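Side-chain contacts in foldase protein PrsA (Bacillus subtilis, PDB 4WO7), which helps secreted proteins fold after they cross the membrane and has peptidyl-prolyl cis-trans isomerase activity that is not essential for this role in vivo: residues 176-181 against 201-206; 32-37 against 255-260. All coordinates share one frame; numbering follows the deposited sequence.

Interaction 1 lies in the PPIase domain and interaction 2 where the C-terminal tail meets the long helix 21-49. Interaction 1 closes a helix onto a sheet strand, joining segments whose nearest ends are 20 positions apart in sequence. In interaction 2 the nearest ends of the segments are 218 positions apart, so interaction 1 is nested inside the loop it closes. Their centres lie 48 Å apart, on opposite sides of the centre of the chain, and their nearest atoms are about 39 Å apart. They share no helix, strand or sheet: one builds a compact domain core, the other lays the C-terminal tail on a helix near the start of the chain, beside the second subunit.

Interaction 1 of 2, residues 176-181 against 201-206; sequences ETFSKA and HIIKKT
The ring of Phe178, on helix 176-183, fits against His201 and Ile203 of strand 200-207, forming part of the core of a parvulin-type PPIase domain. The helix lies on one face of the antiparallel sheet, and the axes of segments 176-181 and 201-206 come within 10.0 Å at 40°. Helices 130-142 and 146-153 take the other face, where they receive Ile202. Phe178 carries most of the contact from the helix. Its CG stands anti to the backbone N (chi1 175°), which swings the ring out from the helix towards the strand, and one side of the ring then meets both partners. CD1 lies 3.4 Å from ND1 of His201. The two rings are turned 56° against each other with centroids 5.2 Å apart, an oblique pairing. Neighbouring CE1 meets Ile203, 3.2 Å from its CD1, and CZ sits 3.8 Å from Ile203 CG2, so both branches of the isoleucine touch the ring along its CD1-CE1-CZ rim. The extended CG1-CD1 arm of Ile203 carries its methyl back towards the helix, where the phenyl ring meets it. These contacts are apolar or van der Waals in kind. The backbone N of Ile203 bonds to Ser191 OG, and His201 NE2 makes a weak hydrogen bond to Thr196 OG1. His201 also meets the ring of His124 on strand 119-127, consistent with the paired histidines of parvulin active sites, so Phe178 packs against one member of that pair. One turn along the helix, Ala181 completes the apolar patch, its CB 4.2 Å from Ile203 CD1.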
# COMPACT_ATOMS: atom_id res chain seq x y z
N GLU A 176 26.44 1.26 -11.45
CA GLU A 176 27.72 0.66 -11.85
C GLU A 176 28.88 1.63 -11.70
O GLU A 176 30.02 1.20 -11.53
CB GLU A 176 27.68 0.17 -13.29
CG GLU A 176 26.96 -1.14 -13.49
CD GLU A 176 27.09 -1.65 -14.92
OE1 GLU A 176 28.16 -1.44 -15.53
OE2 GLU A 176 26.07 -2.13 -15.47
N THR A 177 28.60 2.92 -11.76
CA THR A 177 29.66 3.91 -11.60
C THR A 177 30.13 3.94 -10.16
O THR A 177 31.33 4.06 -9.88
CB THR A 177 29.20 5.34 -11.99
OG1 THR A 177 28.50 5.31 -13.24
CG2 THR A 177 30.40 6.27 -12.10
N PHE A 178 29.19 3.82 -9.23
CA PHE A 178 29.49 3.86 -7.81
C PHE A 178 30.14 2.58 -7.29
O PHE A 178 31.18 2.62 -6.64
CB PHE A 178 28.22 4.12 -7.01
CG PHE A 178 28.43 4.07 -5.53
CD1 PHE A 178 28.82 5.20 -4.84
CD2 PHE A 178 28.28 2.88 -4.84
CE1 PHE A 178 29.02 5.15 -3.48
CE2 PHE A 178 28.49 2.83 -3.48
CZ PHE A 178 28.87 3.97 -2.80
N SER A 179 29.52 1.44 -7.60
CA SER A 179 29.97 0.16 -7.07
C SER A 179 31.32 -0.28 -7.61
O SER A 179 32.13 -0.87 -6.88
CB SER A 179 28.92 -0.92 -7.36
OG SER A 179 28.69 -1.05 -8.75
N LYS A 180 31.59 0.04 -8.87
CA LYS A 180 32.88 -0.26 -9.47
C LYS A 180 33.95 0.49 -8.70
O LYS A 180 34.99 -0.08 -8.35
CB LYS A 180 32.87 0.16 -10.94
CG LYS A 180 32.16 -0.84 -11.84
CD LYS A 180 32.17 -0.39 -13.29
CE LYS A 180 31.56 -1.45 -14.19
NZ LYS A 180 31.55 -1.01 -15.61
N ALA A 181 33.68 1.76 -8.43
CA ALA A 181 34.59 2.61 -7.67
C ALA A 181 34.72 2.14 -6.22
O ALA A 181 35.79 2.24 -5.63
CB ALA A 181 34.10 4.05 -7.71
N HIS A 201 30.24 11.65 -4.92
CA HIS A 201 30.32 10.73 -3.80
C HIS A 201 31.70 10.70 -3.18
O HIS A 201 32.71 10.75 -3.88
CB HIS A 201 29.97 9.30 -4.24
CG HIS A 201 28.58 9.15 -4.77
ND1 HIS A 201 27.67 8.29 -4.20
CD2 HIS A 201 27.95 9.74 -5.81
CE1 HIS A 201 26.53 8.35 -4.87
NE2 HIS A 201 26.68 9.22 -5.85
N ILE A 202 31.73 10.64 -1.85
CA ILE A 202 32.92 10.23 -1.13
C ILE A 202 32.61 8.89 -0.50
O ILE A 202 31.76 8.80 0.39
CB ILE A 202 33.35 11.24 -0.06
CG1 ILE A 202 33.88 12.52 -0.73
CG2 ILE A 202 34.47 10.66 0.81
CD1 ILE A 202 33.96 13.70 0.20
N ILE A 203 33.30 7.85 -0.95
CA ILE A 203 33.02 6.49 -0.51
C ILE A 203 34.07 6.00 0.45
O ILE A 203 35.26 6.23 0.25
CB ILE A 203 32.96 5.48 -1.68
CG1 ILE A 203 32.19 6.06 -2.87
CG2 ILE A 203 32.31 4.19 -1.19
CD1 ILE A 203 32.20 5.16 -4.08
N LYS A 204 33.62 5.34 1.52
CA LYS A 204 34.53 4.69 2.45
C LYS A 204 34.17 3.22 2.54
O LYS A 204 33.10 2.85 3.03
CB LYS A 204 34.44 5.32 3.84
CG LYS A 204 35.40 4.70 4.85
CD LYS A 204 35.33 5.41 6.20
CE LYS A 204 35.93 4.55 7.31
NZ LYS A 204 35.51 5.00 8.67
N LYS A 205 35.06 2.38 2.05
CA LYS A 205 34.88 0.94 2.14
C LYS A 205 35.10 0.51 3.58
O LYS A 205 36.19 0.72 4.11
CB LYS A 205 35.85 0.23 1.19
CG LYS A 205 35.60 -1.26 1.05
CD LYS A 205 36.48 -1.86 -0.03
CE LYS A 205 36.73 -3.34 0.15
NZ LYS A 205 37.52 -3.85 -1.00
N THR A 206 34.10 -0.09 4.21
CA THR A 206 34.19 -0.32 5.65
C THR A 206 34.86 -1.63 5.99
O THR A 206 35.69 -1.69 6.89
CB THR A 206 32.81 -0.36 6.32
OG1 THR A 206 32.01 -1.37 5.69
CG2 THR A 206 32.10 0.97 6.21

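Interaction 2 of 2, residues 32-37 against 255-260; sequences AGASVL and KDTFNT
An apolar contact between the C-terminal tail and the long N-terminal helix 21-49 joins Thr257 and Phe258 to Ala34 and Leu37, in the part of the fold remote from the PPIase domain. The tail follows strand 248-249 as an irregular loop, and two successive tail residues touch helix residues about one turn apart. On the helix itself, Ser35 turns away from the tail and bonds back to the preceding turn, its OG 3.0 Å from the O of Ala32, which Val36 N also shares. Thr257 directs its methyl at the first turn: CG2, placed anti to the backbone N, comes 3.7 Å from the carbonyl oxygen of Ala34, which also accepts a hydrogen bond from Thr38 OG1, and lies 4.4 Å from Ala34 CB. Phe258 serves the next turn. Its ring crosses Leu37 obliquely, with CE2 4.0 Å from Leu37 CG, and presents its edge to the backbone O of Leu37, which lies near the ring plane, 3.6 Å from CZ. The phenyl ring reaches on to Val41, so the tail follows the helix for about two turns. The two tail residues also pack on each other: Thr257 CG2 sits over one face of the Phe258 ring, towards its rim. Leu37 has a second neighbour, Ala12 of the second subunit, which places this contact beside the dimer interface. Towards the tail, Leu37 CD2 lies 4.2 Å from Thr257 OG1.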
# COMPACT_ATOMS: atom_id res chain seq x y z
N ALA A 32 -12.09 -1.04 11.79
CA ALA A 32 -10.81 -0.90 12.48
C ALA A 32 -10.82 -1.55 13.86
O ALA A 32 -9.82 -1.52 14.56
CB ALA A 32 -10.46 0.57 12.59
N GLY A 33 -11.96 -2.13 14.23
CA GLY A 33 -12.13 -2.71 15.55
C GLY A 33 -11.09 -3.76 15.89
O GLY A 33 -10.51 -3.74 16.97
N ALA A 34 -10.83 -4.68 14.96
CA ALA A 34 -9.90 -5.77 15.21
C ALA A 34 -8.47 -5.26 15.42
O ALA A 34 -7.78 -5.67 16.36
CB ALA A 34 -9.93 -6.78 14.07
N SER A 35 -8.02 -4.36 14.54
CA SER A 35 -6.64 -3.89 14.61
C SER A 35 -6.42 -3.05 15.86
O SER A 35 -5.38 -3.17 16.51
CB SER A 35 -6.27 -3.10 13.36
OG SER A 35 -7.24 -2.11 13.07
N VAL A 36 -7.38 -2.20 16.20
CA VAL A 36 -7.18 -1.33 17.35
C VAL A 36 -7.32 -2.13 18.65
O VAL A 36 -6.58 -1.89 19.59
CB VAL A 36 -8.17 -0.14 17.38
CG1 VAL A 36 -7.92 0.72 18.61
CG2 VAL A 36 -8.01 0.73 16.14
N LEU A 37 -8.24 -3.09 18.69
CA LEU A 37 -8.34 -3.97 19.85
C LEU A 37 -7.03 -4.72 20.04
O LEU A 37 -6.61 -4.97 21.17
CB LEU A 37 -9.49 -4.97 19.70
CG LEU A 37 -9.61 -5.98 20.86
CD1 LEU A 37 -9.84 -5.27 22.19
CD2 LEU A 37 -10.73 -6.98 20.61
N LYS A 255 -14.83 -11.32 18.52
CA LYS A 255 -14.23 -12.53 19.05
C LYS A 255 -13.32 -13.10 17.97
O LYS A 255 -13.40 -12.70 16.81
CB LYS A 255 -15.26 -13.57 19.49
CG LYS A 255 -15.84 -13.29 20.86
CD LYS A 255 -16.89 -14.30 21.26
CE LYS A 255 -17.36 -14.03 22.68
NZ LYS A 255 -18.49 -14.90 23.10
N ASP A 256 -12.46 -14.01 18.37
CA ASP A 256 -11.51 -14.64 17.46
C ASP A 256 -10.48 -13.65 16.93
O ASP A 256 -9.75 -13.94 15.98
CB ASP A 256 -12.26 -15.27 16.28
CG ASP A 256 -13.43 -16.13 16.72
OD1 ASP A 256 -13.20 -17.18 17.35
OD2 ASP A 256 -14.59 -15.73 16.46
N THR A 257 -10.42 -12.46 17.54
CA THR A 257 -9.45 -11.46 17.15
C THR A 257 -8.07 -11.98 17.53
O THR A 257 -7.11 -11.85 16.78
CB THR A 257 -9.74 -10.09 17.80
OG1 THR A 257 -10.96 -9.57 17.26
CG2 THR A 257 -8.62 -9.10 17.52
N PHE A 258 -8.00 -12.58 18.73
CA PHE A 258 -6.77 -13.18 19.27
C PHE A 258 -6.79 -14.69 19.31
O PHE A 258 -5.80 -15.30 19.68
CB PHE A 258 -6.53 -12.73 20.70
CG PHE A 258 -6.34 -11.27 20.86
CD1 PHE A 258 -5.10 -10.70 20.63
CD2 PHE A 258 -7.39 -10.47 21.24
CE1 PHE A 258 -4.92 -9.35 20.78
CE2 PHE A 258 -7.22 -9.12 21.40
CZ PHE A 258 -5.98 -8.56 21.17
N ASN A 259 -7.90 -15.30 18.90
CA ASN A 259 -8.09 -16.71 19.19
C ASN A 259 -7.09 -17.55 18.43
O ASN A 259 -6.47 -18.46 18.98
CB ASN A 259 -9.51 -17.12 18.84
CG ASN A 259 -9.79 -18.59 19.12
OD1 ASN A 259 -8.99 -19.47 18.82
ND2 ASN A 259 -10.95 -18.85 19.69
N THR A 260 -6.93 -17.21 17.16
CA THR A 260 -6.03 -17.94 16.28
C THR A 260 -5.08 -16.98 15.60
O THR A 260 -5.46 -15.85 15.27
CB THR A 260 -6.80 -18.71 15.21
OG1 THR A 260 -7.62 -17.80 14.46
CG2 THR A 260 -7.68 -19.75 15.87